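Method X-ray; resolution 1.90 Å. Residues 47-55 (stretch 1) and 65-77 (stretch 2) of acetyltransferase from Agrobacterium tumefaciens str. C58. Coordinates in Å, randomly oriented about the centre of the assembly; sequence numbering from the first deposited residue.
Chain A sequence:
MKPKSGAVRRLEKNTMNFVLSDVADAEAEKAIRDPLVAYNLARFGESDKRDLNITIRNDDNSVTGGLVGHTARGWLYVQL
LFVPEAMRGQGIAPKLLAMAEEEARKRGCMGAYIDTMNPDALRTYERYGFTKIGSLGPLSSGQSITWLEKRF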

# COMPACT_ATOMS: atom_id res chain seq x y z
N SER A 47 -10.82 13.12 1.47
CA SER A 47 -10.66 11.66 1.36
C SER A 47 -11.56 10.91 2.34
O SER A 47 -11.92 9.75 2.10
CB SER A 47 -9.21 11.26 1.56
OG SER A 47 -8.87 11.38 2.92
N ASP A 48 -11.92 11.58 3.44
CA ASP A 48 -12.60 10.97 4.58
C ASP A 48 -11.89 9.72 5.10
O ASP A 48 -12.54 8.77 5.52
CB ASP A 48 -14.06 10.63 4.24
CG ASP A 48 -14.92 11.86 4.03
OD1 ASP A 48 -14.82 12.82 4.83
OD2 ASP A 48 -15.70 11.86 3.06
N LYS A 49 -10.55 9.73 5.06
CA LYS A 49 -9.76 8.60 5.57
C LYS A 49 -10.02 8.34 7.04
O LYS A 49 -9.87 9.23 7.89
CB LYS A 49 -8.27 8.81 5.35
CG LYS A 49 -7.46 7.55 5.67
CD LYS A 49 -6.01 7.72 5.30
CE LYS A 49 -5.21 6.49 5.65
NZ LYS A 49 -3.88 6.55 4.97
N ARG A 50 -10.37 7.09 7.34
CA ARG A 50 -10.76 6.69 8.67
C ARG A 50 -10.31 5.26 8.92
O ARG A 50 -10.67 4.35 8.17
CB ARG A 50 -12.27 6.82 8.83
CG ARG A 50 -12.80 6.53 10.22
CD ARG A 50 -14.31 6.75 10.22
NE ARG A 50 -14.95 6.33 11.46
CZ ARG A 50 -16.25 6.09 11.59
NH1 ARG A 50 -17.06 6.22 10.55
NH2 ARG A 50 -16.74 5.72 12.76
N ASP A 51 -9.53 5.06 9.97
CA ASP A 51 -9.01 3.73 10.28
C ASP A 51 -10.13 2.73 10.53
O ASP A 51 -11.24 3.10 10.94
CB ASP A 51 -8.10 3.80 11.50
CG ASP A 51 -6.86 4.63 11.25
OD1 ASP A 51 -6.20 4.43 10.21
OD2 ASP A 51 -6.56 5.51 12.08
N LEU A 52 -9.84 1.47 10.25
CA LEU A 52 -10.76 0.38 10.52
C LEU A 52 -9.93 -0.84 10.94
O LEU A 52 -9.33 -1.52 10.09
CB LEU A 52 -11.64 0.08 9.29
CG LEU A 52 -12.90 -0.78 9.51
CD1 LEU A 52 -13.82 -0.75 8.29
CD2 LEU A 52 -12.56 -2.24 9.91
N ASN A 53 -9.88 -1.11 12.24
CA ASN A 53 -9.13 -2.24 12.76
C ASN A 53 -10.04 -3.19 13.54
O ASN A 53 -11.04 -2.77 14.14
CB ASN A 53 -8.01 -1.77 13.69
CG ASN A 53 -7.06 -0.79 13.04
OD1 ASN A 53 -6.72 -0.91 11.85
ND2 ASN A 53 -6.60 0.18 13.81
N ILE A 54 -9.69 -4.47 13.52
CA ILE A 54 -10.35 -5.46 14.34
C ILE A 54 -9.24 -6.23 15.01
O ILE A 54 -8.40 -6.85 14.34
CB ILE A 54 -11.25 -6.40 13.53
CG1 ILE A 54 -12.37 -5.61 12.85
CG2 ILE A 54 -11.84 -7.49 14.44
CD1 ILE A 54 -12.78 -6.18 11.53
N THR A 55 -9.21 -6.18 16.34
CA THR A 55 -8.24 -6.95 17.09
C THR A 55 -8.91 -8.18 17.68
O THR A 55 -10.05 -8.14 18.14
CB THR A 55 -7.56 -6.12 18.20
OG1 THR A 55 -8.55 -5.37 18.92
CG2 THR A 55 -6.53 -5.16 17.61
N GLY A 65 -4.02 -11.25 16.95
CA GLY A 65 -4.23 -11.22 15.51
C GLY A 65 -5.30 -10.19 15.16
O GLY A 65 -5.68 -9.37 16.00
N GLY A 66 -5.78 -10.25 13.92
CA GLY A 66 -6.84 -9.35 13.48
C GLY A 66 -6.65 -8.77 12.10
O GLY A 66 -5.93 -9.33 11.28
N LEU A 67 -7.29 -7.63 11.87
CA LEU A 67 -7.32 -6.97 10.59
C LEU A 67 -7.00 -5.49 10.79
O LEU A 67 -7.49 -4.85 11.74
CB LEU A 67 -8.70 -7.18 9.92
CG LEU A 67 -9.00 -6.56 8.56
CD1 LEU A 67 -10.08 -7.36 7.83
CD2 LEU A 67 -9.36 -5.06 8.63
N VAL A 68 -6.14 -4.98 9.91
CA VAL A 68 -5.79 -3.55 9.88
C VAL A 68 -6.17 -3.00 8.52
O VAL A 68 -5.76 -3.54 7.48
CB VAL A 68 -4.28 -3.32 10.16
CG1 VAL A 68 -3.92 -1.82 10.08
CG2 VAL A 68 -3.90 -3.88 11.52
N GLY A 69 -6.96 -1.94 8.50
CA GLY A 69 -7.30 -1.30 7.23
C GLY A 69 -7.82 0.10 7.40
O GLY A 69 -7.63 0.73 8.43
N HIS A 70 -8.49 0.60 6.37
CA HIS A 70 -9.10 1.93 6.45
C HIS A 70 -10.09 2.13 5.32
O HIS A 70 -10.03 1.45 4.30
CB HIS A 70 -8.04 3.05 6.42
CG HIS A 70 -7.32 3.16 5.11
ND1 HIS A 70 -6.10 2.56 4.88
CD2 HIS A 70 -7.63 3.83 3.98
CE1 HIS A 70 -5.70 2.83 3.65
NE2 HIS A 70 -6.61 3.60 3.08
N THR A 71 -10.99 3.09 5.50
CA THR A 71 -11.86 3.49 4.41
C THR A 71 -11.47 4.89 3.96
O THR A 71 -11.14 5.74 4.79
CB THR A 71 -13.33 3.45 4.83
OG1 THR A 71 -13.51 4.29 5.98
CG2 THR A 71 -13.74 2.02 5.19
N ALA A 72 -11.47 5.11 2.64
CA ALA A 72 -11.20 6.42 2.05
C ALA A 72 -11.83 6.49 0.68
O ALA A 72 -11.77 5.50 -0.08
CB ALA A 72 -9.69 6.65 1.94
N ARG A 73 -12.44 7.62 0.34
CA ARG A 73 -12.99 7.84 -1.01
C ARG A 73 -13.94 6.71 -1.45
O ARG A 73 -13.97 6.29 -2.61
CB ARG A 73 -11.85 8.06 -2.01
CG ARG A 73 -10.99 9.27 -1.65
CD ARG A 73 -9.88 9.57 -2.65
NE ARG A 73 -9.09 10.73 -2.23
CZ ARG A 73 -9.51 11.99 -2.34
NH1 ARG A 73 -10.71 12.27 -2.82
NH2 ARG A 73 -8.72 12.97 -1.92
N GLY A 74 -14.71 6.21 -0.48
CA GLY A 74 -15.79 5.26 -0.75
C GLY A 74 -15.39 3.80 -0.74
O GLY A 74 -16.23 2.94 -1.01
N TRP A 75 -14.12 3.51 -0.46
CA TRP A 75 -13.60 2.14 -0.52
C TRP A 75 -12.87 1.72 0.73
O TRP A 75 -12.13 2.51 1.32
CB TRP A 75 -12.68 1.96 -1.74
CG TRP A 75 -13.44 1.91 -3.05
CD1 TRP A 75 -14.02 2.97 -3.71
CD2 TRP A 75 -13.74 0.74 -3.82
NE1 TRP A 75 -14.66 2.52 -4.85
CE2 TRP A 75 -14.49 1.17 -4.95
CE3 TRP A 75 -13.41 -0.61 -3.69
CZ2 TRP A 75 -14.92 0.27 -5.94
CZ3 TRP A 75 -13.84 -1.50 -4.67
CH2 TRP A 75 -14.60 -1.06 -5.78
N LEU A 76 -13.13 0.47 1.14
CA LEU A 76 -12.35 -0.20 2.18
C LEU A 76 -11.08 -0.83 1.60
O LEU A 76 -11.13 -1.55 0.60
CB LEU A 76 -13.19 -1.30 2.84
CG LEU A 76 -12.45 -2.31 3.73
CD1 LEU A 76 -11.88 -1.66 4.99
CD2 LEU A 76 -13.36 -3.50 4.09
N TYR A 77 -9.94 -0.52 2.22
CA TYR A 77 -8.68 -1.20 1.92
C TYR A 77 -8.31 -2.02 3.15
O TYR A 77 -8.22 -1.48 4.26
CB TYR A 77 -7.53 -0.23 1.57
CG TYR A 77 -6.21 -0.97 1.33
CD1 TYR A 77 -6.14 -2.00 0.41
CD2 TYR A 77 -5.04 -0.66 2.07
CE1 TYR A 77 -4.94 -2.71 0.19
CE2 TYR A 77 -3.83 -1.37 1.85
CZ TYR A 77 -3.80 -2.40 0.91
OH TYR A 77 -2.63 -3.13 0.65
O HOH W 1 -14.26 6.78 5.14

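The apolar centre of the contact lies on the sheet face carrying Leu52, Ile54, Leu67 and Thr71. Leu52 CD1 approaches Leu76 CD1 to 3.9 Å, Leu52 CD2 lies 4.5 Å from Leu67 CD2, and Ile54 CB stands 4.5 Å from Leu67 CB. Beneath them, strands 50-55 and 65-72 run antiparallel, their directions 152° apart. Three hydrogen-bonded pairs set the register, each closed by two backbone bonds: Ile54 N to Leu67 O 2.9 Å and Leu67 N to Ile54 O 2.8 Å; Leu52 N to Gly69 O 3.0 Å and Gly69 N to Leu52 O 2.9 Å; Arg50 N to Thr71 O and Thr71 N to Arg50 O, both 3.0 Å. The least linear of these bonds, at 130°, is Gly69 N donating to Leu52 O. Gly66 fits tightly: its CA sits 3.1 Å from Ile54 O, and an ideal CB would fall 2.0 Å from that oxygen.

Toward the polar edge, Lys49 CE lies 3.9 Å from the His70 ring centroid and 6° off its normal, so a methylene adjoining the ammonium lies over the ring face in a CH-pi contact. Water 1 bridges the two stretches, donating to Asp48 O at 2.7 Å and hydrogen-bonding Thr71 OG1 at 2.7 Å. Beyond the paired strands, Arg73 N donates to Ser47 O (2.8 Å, 155°), while Ser47 CB covers one guanidinium face of Arg73, 3.8 Å from NE.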